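Local coordinates for cysteine synthase (Fusobacterium nucleatum subsp. nucleatum strain ATCC 25586, PDB 5XEM), which probably makes L-cysteine and acetate from O-acetyl-L-serine and hydrogen sulfide with pyridoxal 5'-phosphate, and produces hydrogen sulfide, at residues T17-I22 / Y33-G38; R43-R48 / K154-T159; I69-S74 / F142-F147. All blocks are in the same frame, centred on the assembly; numbering follows the deposited sequence.

Overall arrangement
All three contacts are buried, but in different parts of the fold. Contact 1 pairs by backbone two strands of the six-stranded mixed sheet, one of them outermost within this chain; its centre lies about 14 Å from that of the chain. Contact 2, at about 8 Å the most central, joins the start of helix 46-60 to an inner turn of helix 151-167 beside the cofactor, through side chains. Contact 3 belongs to the parallel sheet, across the chain's centre from contact 1; one backbone bond there gives way to Glu71 and Gln146 side-chain bonds to the loop and the bound lanthionine. Glu37 joins contacts 1 and 2 by a salt bridge to Arg48; Lys46 and Gln146 join contacts 2 and 3.

Contact 1 (T17-I22 / Y33-G38); sequences TPLVKI and YVKLEG
Thr17 OG1, just before strand 19-21, donates to Glu37 OE2 at 2.6 Å and accepts from Lys35 NZ at 2.8 Å. This hydroxyl lies between the backbone N and the carbonyl carbon (chi1 54°), which turns it towards both partners, and it meets Glu37 OE2 from above the carboxylate plane, 37° out of it. The Lys35 chain runs extended until it bends at chi4, bringing NZ to Thr17 OG1 and, by a weak bond, to Thr17 O; its charge is paired with Glu163. Leu36 N reaches Pro18 O at 2.9 Å, nearly straight, and Val20 and Val34 exchange two bonds, Val34 N to Val20 O being 2.8 Å. On the face shared by Val20 and Val34, the 3.3 Å approach of Val20 CG2 to Leu36 CD1 is doubtful, since Val20 has two conformers. On the other face Leu19 CD2 meets Tyr33 CB at 3.6 Å, their side chains crossing at about a right angle. The register, with N-to-C directions 148° apart, defines an antiparallel beta hairpin in the mixed sheet; strand 19-21 is outermost within this chain, its far side paired with the second subunit, and Leu36 centres an inverse gamma turn.

Contact 2 (R43-R48 / K154-T159); sequences RSTKDR and KAHYET. With PLP (pyridoxal-5'-phosphate), chain D.
Arg48 and Thr159 run antiparallel alongside each other, and NH1 at the edge of the guanidinium gives Thr159 OG1 a bond of 2.9 Å. The angle at the hydrogen is only 132° and the hydroxyl lies 21° out of the guanidinium plane, so the bond is bent. The chain, extended from CG to NE, carries the guanidinium to Thr159, while NE and NH2 are salt-bridged to Glu37 and Glu163. Thr159 OG1 donates to Ala155 O at 2.7 Å, reaching it from the opposite face of the carbonyl plane to Thr159 N. This double grip lies where helix 151-167 widens to a pi-type turn; the facing segment opens helix 46-60, with Ser44 OG capping Lys46 N. Lys46, the predicted Schiff-base lysine, is detached, since PLP C4A is bonded to 85F N, and its NZ donates to PLP O2P at 2.8 Å. The His156 ring, 45° from the guanidinium plane, has ND1 4.0 Å from Arg48 CD and presents its CE1 edge to Thr45 OG1 at 3.2 Å. Stronger polar partners lie elsewhere: Thr160 for His156 ND1, Glu37 for Thr45 OG1. His156 NE2 is hydrogen-bonded to a water that accepts from Lys46 NZ and donates to PLP O1P.

Contact 3 (I69-S74 / F142-F147); sequences IIEATS and FVPNQF. With 85F ((2R)-2-azanyl-3-[(2R)-2-azanyl-3-oxidanyl-3-oxidanylidene-propyl]sulfanyl-propanoic acid), chain C; ACT (acetate ion), chain F.
The Phe142 ring takes Ile69 CD1 near its plane, at the edge; these two side chains lie side by side and point the same way. Farther along, the Phe147 ring carries Gln146 CG over one face, displaced towards the rim, while Asn145 OD1 lies in plane at its edge. Another part of that edge turns to the bound lanthionine, with Phe147 CE1 3.7 Å from 85F CD. Pro144 is crossed at about a right angle by Ile69, whose CG2 touches Pro144 CD at 3.8 Å.

The backbones pair in parallel only at the start, with Ile70 N donating to Phe142 O at 3.1 Å. Ile70 O, which meets Val143 CA at 3.3 Å in a CA-H...O contact, is buried with no hydrogen-bond partner in the model. Strand 68-72 is an inner strand of the four-stranded parallel sheet, and 141-142 is its outermost neighbour; past it the chain leaves the sheet as a loop and Glu71 takes over the pairing. Its CG is anti to the backbone N (chi1 -176°) and the chain bends at chi2, which lays the carboxylate across the loop. OE1 accepts from Asn145 N at 2.8 Å on its syn side, 19° out of plane, and OE2 receives Gln146 N on its syn lone pair, nearly straight at 167°. Two consecutive amides are thus held by one buried carboxylate, probably stabilising its negative charge.

Gln146 reaches back across the strand end. Its NE2 gives one bond to Ala72 O at 3.0 Å, in the carbonyl plane on a lone pair, and another to 85F O at 2.8 Å. Gln146 OE1 accepts from Lys46 and is also hydrogen-bonded to Thr77, which fixes the amide's rotation. The same ligand oxygen accepts from Thr73 OG1 at 2.7 Å and from Ser74 N, giving it three donors from these two segments.

Contact 1 (T17-I22 / Y33-G38)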
loop_
_atom_site.group_PDB
_atom_site.type_symbol
_atom_site.label_atom_id
_atom_site.label_comp_id
_atom_site.label_asym_id
_atom_site.label_seq_id
_atom_site.Cartn_x
_atom_site.Cartn_y
_atom_site.Cartn_z
ATOM N N THR A 17 7.747 0.576 -10.380
ATOM C CA THR A 17 6.373 0.921 -10.063
ATOM C C THR A 17 5.573 1.079 -11.345
ATOM O O THR A 17 6.125 1.420 -12.380
ATOM C CB THR A 17 6.290 2.238 -9.289
ATOM O OG1 THR A 17 6.983 3.257 -10.012
ATOM C CG2 THR A 17 6.958 2.054 -7.895
ATOM N N PRO A 18 4.269 0.887 -11.262
ATOM C CA PRO A 18 3.471 0.972 -12.489
ATOM C C PRO A 18 3.132 2.386 -12.949
ATOM O O PRO A 18 3.065 3.337 -12.126
ATOM C CB PRO A 18 2.212 0.201 -12.117
ATOM C CG PRO A 18 2.089 0.358 -10.635
ATOM C CD PRO A 18 3.499 0.375 -10.114
ATOM N N LEU A 19 2.924 2.512 -14.261
ATOM C CA LEU A 19 2.436 3.735 -14.910
ATOM C C LEU A 19 1.000 3.421 -15.312
ATOM O O LEU A 19 0.759 2.449 -16.010
ATOM C CB LEU A 19 3.189 4.014 -16.217
ATOM C CG LEU A 19 4.138 5.185 -16.370
ATOM C CD1 LEU A 19 4.440 5.402 -17.855
ATOM C CD2 LEU A 19 3.623 6.468 -15.725
ATOM N N VAL A 20 0.049 4.219 -14.888
ATOM C CA VAL A 20 -1.358 3.961 -15.174
ATOM C C VAL A 20 -1.930 5.077 -16.031
ATOM O O VAL A 20 -1.704 6.251 -15.749
ATOM C CB VAL A 20 -2.159 3.888 -13.865
ATOM C CG1 VAL A 20 -3.628 3.551 -14.132
ATOM C CG2 VAL A 20 -1.532 2.860 -12.937
ATOM N N LYS A 21 -2.687 4.713 -17.055
ATOM C CA LYS A 21 -3.335 5.723 -17.901
ATOM C C LYS A 21 -4.593 6.234 -17.238
ATOM O O LYS A 21 -5.311 5.458 -16.617
ATOM C CB LYS A 21 -3.694 5.159 -19.280
ATOM C CG LYS A 21 -4.350 6.215 -20.167
ATOM C CD LYS A 21 -3.929 6.101 -21.623
ATOM C CE LYS A 21 -4.636 7.166 -22.475
ATOM N NZ LYS A 21 -5.566 6.538 -23.459
ATOM N N ILE A 22 -4.869 7.523 -17.397
ATOM C CA ILE A 22 -6.068 8.153 -16.859
ATOM C C ILE A 22 -7.173 8.035 -17.914
ATOM O O ILE A 22 -6.997 8.504 -19.042
ATOM C CB ILE A 22 -5.799 9.622 -16.470
ATOM C CG1 ILE A 22 -4.786 9.681 -15.322
ATOM C CG2 ILE A 22 -7.071 10.359 -16.053
ATOM C CD1 ILE A 22 -5.324 9.192 -13.987
ATOM N N TYR A 33 -0.435 9.873 -17.807
ATOM C CA TYR A 33 -0.050 8.625 -17.128
ATOM C C TYR A 33 0.444 8.987 -15.734
ATOM O O TYR A 33 1.236 9.920 -15.591
ATOM C CB TYR A 33 1.091 7.953 -17.877
ATOM C CG TYR A 33 0.713 7.507 -19.265
ATOM C CD1 TYR A 33 0.133 6.257 -19.479
ATOM C CD2 TYR A 33 0.935 8.327 -20.366
ATOM C CE1 TYR A 33 -0.231 5.848 -20.749
ATOM C CE2 TYR A 33 0.590 7.919 -21.646
ATOM C CZ TYR A 33 0.002 6.688 -21.823
ATOM O OH TYR A 33 -0.344 6.274 -23.089
ATOM N N VAL A 34 0.002 8.252 -14.720
ATOM C CA VAL A 34 0.426 8.518 -13.353
ATOM C C VAL A 34 1.374 7.389 -12.950
ATOM O O VAL A 34 1.047 6.214 -13.089
ATOM C CB VAL A 34 -0.782 8.606 -12.407
ATOM C CG1 VAL A 34 -0.355 8.842 -10.962
ATOM C CG2 VAL A 34 -1.739 9.710 -12.874
ATOM N N LYS A 35 2.554 7.760 -12.478
ATOM C CA LYS A 35 3.520 6.779 -11.997
ATOM C C LYS A 35 3.271 6.619 -10.499
ATOM O O LYS A 35 3.422 7.581 -9.734
ATOM C CB LYS A 35 4.940 7.211 -12.287
ATOM C CG LYS A 35 5.931 6.086 -11.934
ATOM C CD LYS A 35 7.251 6.190 -12.640
ATOM C CE LYS A 35 8.241 5.120 -12.230
ATOM N NZ LYS A 35 7.863 3.742 -12.670
ATOM N N LEU A 36 2.819 5.435 -10.107
ATOM C CA LEU A 36 2.279 5.211 -8.754
ATOM C C LEU A 36 3.367 4.789 -7.784
ATOM O O LEU A 36 3.599 3.608 -7.582
ATOM C CB LEU A 36 1.171 4.184 -8.786
ATOM C CG LEU A 36 -0.090 4.554 -9.603
ATOM C CD1 LEU A 36 -1.049 3.341 -9.687
ATOM C CD2 LEU A 36 -0.766 5.781 -9.008
ATOM N N GLU A 37 4.056 5.769 -7.194
ATOM C CA GLU A 37 5.140 5.454 -6.259
ATOM C C GLU A 37 4.602 4.958 -4.911
ATOM O O GLU A 37 5.343 4.454 -4.077
ATOM C CB GLU A 37 6.068 6.645 -6.085
ATOM C CG GLU A 37 6.769 7.002 -7.384
ATOM C CD GLU A 37 7.842 5.987 -7.721
ATOM O OE1 GLU A 37 8.726 5.770 -6.863
ATOM O OE2 GLU A 37 7.802 5.415 -8.831
ATOM N N GLY A 38 3.297 5.075 -4.717
ATOM C CA GLY A 38 2.649 4.416 -3.608
ATOM C C GLY A 38 2.700 2.900 -3.660
ATOM O O GLY A 38 2.431 2.261 -2.668
#

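Contact 2 (R43-R48 / K154-T159)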
loop_
_atom_site.group_PDB
_atom_site.type_symbol
_atom_site.label_atom_id
_atom_site.label_comp_id
_atom_site.label_asym_id
_atom_site.label_seq_id
_atom_site.Cartn_x
_atom_site.Cartn_y
_atom_site.Cartn_z
ATOM N N ARG A 43 5.329 2.656 0.602
ATOM C CA ARG A 43 4.168 3.437 0.142
ATOM C C ARG A 43 4.507 4.842 -0.362
ATOM O O ARG A 43 3.613 5.641 -0.572
ATOM C CB ARG A 43 3.072 3.495 1.196
ATOM C CG ARG A 43 2.582 2.138 1.638
ATOM C CD ARG A 43 1.934 1.479 0.466
ATOM N NE ARG A 43 1.361 0.173 0.779
ATOM C CZ ARG A 43 1.631 -0.965 0.149
ATOM N NH1 ARG A 43 2.535 -1.005 -0.874
ATOM N NH2 ARG A 43 1.035 -2.072 0.543
ATOM N N SER A 44 5.788 5.110 -0.578
ATOM C CA SER A 44 6.198 6.348 -1.254
ATOM C C SER A 44 7.465 6.162 -2.068
ATOM O O SER A 44 8.220 5.167 -1.893
ATOM C CB SER A 44 6.421 7.487 -0.248
ATOM O OG SER A 44 7.770 7.501 0.221
ATOM N N THR A 45 7.717 7.156 -2.923
ATOM C CA THR A 45 8.913 7.207 -3.732
ATOM C C THR A 45 10.169 7.275 -2.879
ATOM O O THR A 45 11.263 6.958 -3.374
ATOM C CB THR A 45 8.878 8.417 -4.710
ATOM O OG1 THR A 45 9.665 8.137 -5.859
ATOM C CG2 THR A 45 9.365 9.728 -4.051
ATOM N N LYS A 46 10.031 7.669 -1.617
ATOM C CA LYS A 46 11.193 7.887 -0.740
ATOM C C LYS A 46 11.904 6.602 -0.383
ATOM O O LYS A 46 13.107 6.631 -0.070
ATOM C CB LYS A 46 10.827 8.702 0.511
ATOM C CG LYS A 46 10.286 10.093 0.213
ATOM C CD LYS A 46 11.238 10.903 -0.659
ATOM C CE LYS A 46 11.104 12.404 -0.399
ATOM N NZ LYS A 46 12.289 13.225 -0.783
ATOM N N ASP A 47 11.224 5.459 -0.554
ATOM C CA ASP A 47 11.895 4.179 -0.434
ATOM C C ASP A 47 13.154 4.172 -1.348
ATOM O O ASP A 47 14.208 3.603 -0.983
ATOM C CB ASP A 47 10.994 3.048 -0.939
ATOM C CG ASP A 47 9.897 2.641 0.014
ATOM O OD1 ASP A 47 9.672 3.343 1.028
ATOM O OD2 ASP A 47 9.243 1.594 -0.278
ATOM N N ARG A 48 13.034 4.737 -2.554
ATOM C CA ARG A 48 14.159 4.740 -3.514
ATOM C C ARG A 48 15.373 5.495 -2.973
ATOM O O ARG A 48 16.529 5.018 -3.100
ATOM C CB ARG A 48 13.789 5.358 -4.859
ATOM C CG ARG A 48 12.729 4.630 -5.640
ATOM C CD ARG A 48 12.315 5.445 -6.840
ATOM N NE ARG A 48 11.194 4.896 -7.579
ATOM C CZ ARG A 48 11.252 4.068 -8.621
ATOM N NH1 ARG A 48 12.421 3.568 -9.047
ATOM N NH2 ARG A 48 10.140 3.682 -9.200
ATOM N N LYS A 154 20.070 11.264 -7.603
ATOM C CA LYS A 154 20.655 10.161 -8.404
ATOM C C LYS A 154 19.825 8.860 -8.400
ATOM O O LYS A 154 19.830 8.140 -9.377
ATOM C CB LYS A 154 22.086 9.841 -7.987
ATOM C CG LYS A 154 23.046 10.960 -8.358
ATOM C CD LYS A 154 24.489 10.737 -7.903
ATOM C CE LYS A 154 25.062 9.472 -8.502
ATOM N NZ LYS A 154 24.454 8.330 -7.773
ATOM N N ALA A 155 19.119 8.565 -7.310
ATOM C CA ALA A 155 18.258 7.389 -7.255
ATOM C C ALA A 155 17.197 7.464 -8.358
ATOM O O ALA A 155 16.981 6.495 -9.085
ATOM C CB ALA A 155 17.606 7.261 -5.862
ATOM N N HIS A 156 16.621 8.651 -8.536
ATOM C CA HIS A 156 15.559 8.889 -9.531
ATOM C C HIS A 156 16.131 8.992 -10.934
ATOM O O HIS A 156 15.507 8.568 -11.906
ATOM C CB HIS A 156 14.808 10.161 -9.188
ATOM C CG HIS A 156 14.060 10.078 -7.855
ATOM N ND1 HIS A 156 12.990 9.275 -7.676
ATOM C CD2 HIS A 156 14.288 10.712 -6.644
ATOM C CE1 HIS A 156 12.547 9.397 -6.392
ATOM N NE2 HIS A 156 13.330 10.306 -5.770
ATOM N N TYR A 157 17.316 9.581 -11.032
ATOM C CA TYR A 157 18.043 9.615 -12.320
ATOM C C TYR A 157 18.276 8.194 -12.845
ATOM O O TYR A 157 18.099 7.939 -14.047
ATOM C CB TYR A 157 19.352 10.349 -12.105
ATOM C CG TYR A 157 20.283 10.424 -13.287
ATOM C CD1 TYR A 157 20.207 11.486 -14.179
ATOM C CD2 TYR A 157 21.305 9.479 -13.457
ATOM C CE1 TYR A 157 21.093 11.588 -15.252
ATOM C CE2 TYR A 157 22.190 9.563 -14.526
ATOM C CZ TYR A 157 22.080 10.627 -15.411
ATOM O OH TYR A 157 22.955 10.739 -16.468
ATOM N N GLU A 158 18.639 7.289 -11.938
ATOM C CA GLU A 158 18.982 5.889 -12.251
ATOM C C GLU A 158 17.834 4.929 -12.435
ATOM O O GLU A 158 17.962 3.967 -13.198
ATOM C CB GLU A 158 19.929 5.332 -11.190
ATOM C CG GLU A 158 21.284 6.031 -11.269
ATOM C CD GLU A 158 22.245 5.618 -10.188
ATOM O OE1 GLU A 158 21.880 4.782 -9.333
ATOM O OE2 GLU A 158 23.370 6.155 -10.177
ATOM N N THR A 159 16.730 5.140 -11.730
ATOM C CA THR A 159 15.671 4.134 -11.707
ATOM C C THR A 159 14.383 4.740 -12.175
ATOM O O THR A 159 13.918 4.375 -13.250
ATOM C CB THR A 159 15.570 3.449 -10.332
ATOM O OG1 THR A 159 15.231 4.418 -9.333
ATOM C CG2 THR A 159 16.952 2.796 -10.002
HETATM N N1 PLP D . 4.982 14.353 -1.891
HETATM C C2 PLP D . 5.151 13.720 -0.720
HETATM C C2A PLP D . 3.996 12.923 -0.113
HETATM C C3 PLP D . 6.387 13.756 -0.049
HETATM O O3 PLP D . 6.538 13.094 1.125
HETATM C C4 PLP D . 7.451 14.471 -0.592
HETATM C C4A PLP D . 8.801 14.542 0.102
HETATM C C5 PLP D . 7.239 15.117 -1.818
HETATM C C6 PLP D . 5.996 15.027 -2.440
HETATM C C5A PLP D . 8.319 15.913 -2.518
HETATM O O4P PLP D . 9.347 15.005 -3.055
HETATM P P PLP D . 10.901 15.442 -3.234
HETATM O O1P PLP D . 11.580 14.452 -4.003
HETATM O O2P PLP D . 11.375 15.611 -1.874
HETATM O O3P PLP D . 10.816 16.784 -3.871
HETATM O O HOH W 1 13.140 12.238 -3.509
#

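Contact 3 (I69-S74 / F142-F147)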
loop_
_atom_site.group_PDB
_atom_site.type_symbol
_atom_site.label_atom_id
_atom_site.label_comp_id
_atom_site.label_asym_id
_atom_site.label_seq_id
_atom_site.Cartn_x
_atom_site.Cartn_y
_atom_site.Cartn_z
ATOM N N ILE A 69 21.276 5.935 12.610
ATOM C CA ILE A 69 20.864 6.727 11.469
ATOM C C ILE A 69 19.929 7.807 12.038
ATOM O O ILE A 69 19.057 7.496 12.836
ATOM C CB ILE A 69 20.132 5.889 10.404
ATOM C CG1 ILE A 69 20.925 4.616 10.075
ATOM C CG2 ILE A 69 19.830 6.728 9.169
ATOM C CD1 ILE A 69 22.378 4.834 9.723
ATOM N N ILE A 70 20.150 9.052 11.641
ATOM C CA ILE A 70 19.367 10.202 12.137
ATOM C C ILE A 70 18.930 11.055 10.949
ATOM O O ILE A 70 19.762 11.453 10.131
ATOM C CB ILE A 70 20.170 11.082 13.119
ATOM C CG1 ILE A 70 20.856 10.253 14.214
ATOM C CG2 ILE A 70 19.225 12.110 13.764
ATOM C CD1 ILE A 70 21.895 11.004 15.058
ATOM N N GLU A 71 17.624 11.327 10.810
ATOM C CA GLU A 71 17.120 12.071 9.665
ATOM C C GLU A 71 15.962 12.975 10.058
ATOM O O GLU A 71 15.126 12.601 10.896
ATOM C CB GLU A 71 16.674 11.112 8.518
ATOM C CG GLU A 71 16.207 11.793 7.224
ATOM C CD GLU A 71 17.326 12.472 6.424
ATOM O OE1 GLU A 71 18.408 12.736 6.996
ATOM O OE2 GLU A 71 17.125 12.720 5.211
ATOM N N ALA A 72 15.944 14.162 9.453
ATOM C CA ALA A 72 14.784 15.059 9.484
ATOM C C ALA A 72 13.859 14.782 8.289
ATOM O O ALA A 72 14.299 14.759 7.120
ATOM C CB ALA A 72 15.234 16.512 9.482
ATOM N N THR A 73 12.572 14.627 8.576
ATOM C CA THR A 73 11.626 14.260 7.530
ATOM C C THR A 73 10.236 14.794 7.828
ATOM O O THR A 73 9.897 15.036 8.985
ATOM C CB THR A 73 11.575 12.716 7.394
ATOM O OG1 THR A 73 10.560 12.350 6.450
ATOM C CG2 THR A 73 11.263 12.061 8.698
ATOM N N SER A 74 9.440 14.971 6.787
ATOM C CA SER A 74 7.998 15.251 6.956
ATOM C C SER A 74 7.185 13.977 7.112
ATOM O O SER A 74 5.976 14.030 7.399
ATOM C CB SER A 74 7.460 16.071 5.788
ATOM O OG SER A 74 7.586 15.361 4.580
ATOM N N PHE A 142 25.102 8.500 11.241
ATOM C CA PHE A 142 25.112 8.924 9.880
ATOM C C PHE A 142 23.813 9.708 9.654
ATOM O O PHE A 142 22.741 9.205 9.981
ATOM C CB PHE A 142 25.153 7.711 8.942
ATOM C CG PHE A 142 25.017 8.064 7.500
ATOM C CD1 PHE A 142 26.027 8.748 6.856
ATOM C CD2 PHE A 142 23.871 7.736 6.777
ATOM C CE1 PHE A 142 25.911 9.121 5.529
ATOM C CE2 PHE A 142 23.771 8.073 5.429
ATOM C CZ PHE A 142 24.793 8.790 4.816
ATOM N N VAL A 143 23.911 10.897 9.083
ATOM C CA VAL A 143 22.706 11.658 8.684
ATOM C C VAL A 143 22.587 11.552 7.187
ATOM O O VAL A 143 23.440 12.078 6.505
ATOM C CB VAL A 143 22.844 13.146 9.091
ATOM C CG1 VAL A 143 21.583 13.949 8.667
ATOM C CG2 VAL A 143 23.088 13.246 10.586
ATOM N N PRO A 144 21.540 10.880 6.652
ATOM C CA PRO A 144 21.406 10.765 5.197
ATOM C C PRO A 144 21.308 12.139 4.528
ATOM O O PRO A 144 21.912 12.390 3.472
ATOM C CB PRO A 144 20.113 9.959 5.018
ATOM C CG PRO A 144 20.009 9.161 6.262
ATOM C CD PRO A 144 20.623 9.964 7.358
ATOM N N ASN A 145 20.583 13.039 5.184
ATOM C CA ASN A 145 20.278 14.379 4.656
ATOM C C ASN A 145 19.734 14.422 3.240
ATOM O O ASN A 145 20.399 14.833 2.289
ATOM C CB ASN A 145 21.427 15.343 4.825
ATOM C CG ASN A 145 20.948 16.806 4.853
ATOM O OD1 ASN A 145 19.940 17.134 4.228
ATOM N ND2 ASN A 145 21.616 17.661 5.637
ATOM N N GLN A 146 18.456 14.066 3.097
ATOM C CA GLN A 146 17.797 14.160 1.808
ATOM C C GLN A 146 17.890 15.551 1.142
ATOM O O GLN A 146 17.760 15.662 -0.074
ATOM C CB GLN A 146 16.322 13.784 1.936
ATOM C CG GLN A 146 15.536 14.654 2.900
ATOM C CD GLN A 146 14.114 14.173 3.038
ATOM O OE1 GLN A 146 13.511 13.687 2.081
ATOM N NE2 GLN A 146 13.584 14.287 4.237
ATOM N N PHE A 147 18.081 16.599 1.947
ATOM C CA PHE A 147 18.149 17.957 1.401
ATOM C C PHE A 147 19.428 18.261 0.623
ATOM O O PHE A 147 19.415 19.104 -0.270
ATOM C CB PHE A 147 17.942 18.969 2.527
ATOM C CG PHE A 147 16.669 18.751 3.255
ATOM C CD1 PHE A 147 15.484 19.195 2.701
ATOM C CD2 PHE A 147 16.634 18.035 4.453
ATOM C CE1 PHE A 147 14.281 18.950 3.342
ATOM C CE2 PHE A 147 15.418 17.775 5.084
ATOM C CZ PHE A 147 14.254 18.244 4.526
HETATM N N 85F C . 8.745 14.594 1.425
HETATM C CA 85F C . 9.980 14.735 2.226
HETATM C CB 85F C . 10.103 16.173 2.777
HETATM S SG 85F C . 10.465 17.394 1.539
HETATM C CD 85F C . 10.686 18.958 2.416
HETATM C CE 85F C . 9.439 19.446 3.201
HETATM N NZ2 85F C . 8.229 19.424 2.369
HETATM C CZ1 85F C . 9.713 20.908 3.647
HETATM O OH1 85F C . 8.720 21.525 4.137
HETATM O OH2 85F C . 10.857 21.422 3.503
HETATM C C 85F C . 10.007 13.743 3.369
HETATM O OXT 85F C . 9.328 12.713 3.237
HETATM O O 85F C . 10.750 14.008 4.348
HETATM C C ACT F . 23.421 17.189 8.895
HETATM O O ACT F . 23.651 16.923 7.714
HETATM O OXT ACT F . 24.084 16.678 9.806
HETATM C CH3 ACT F . 22.314 18.158 9.205
#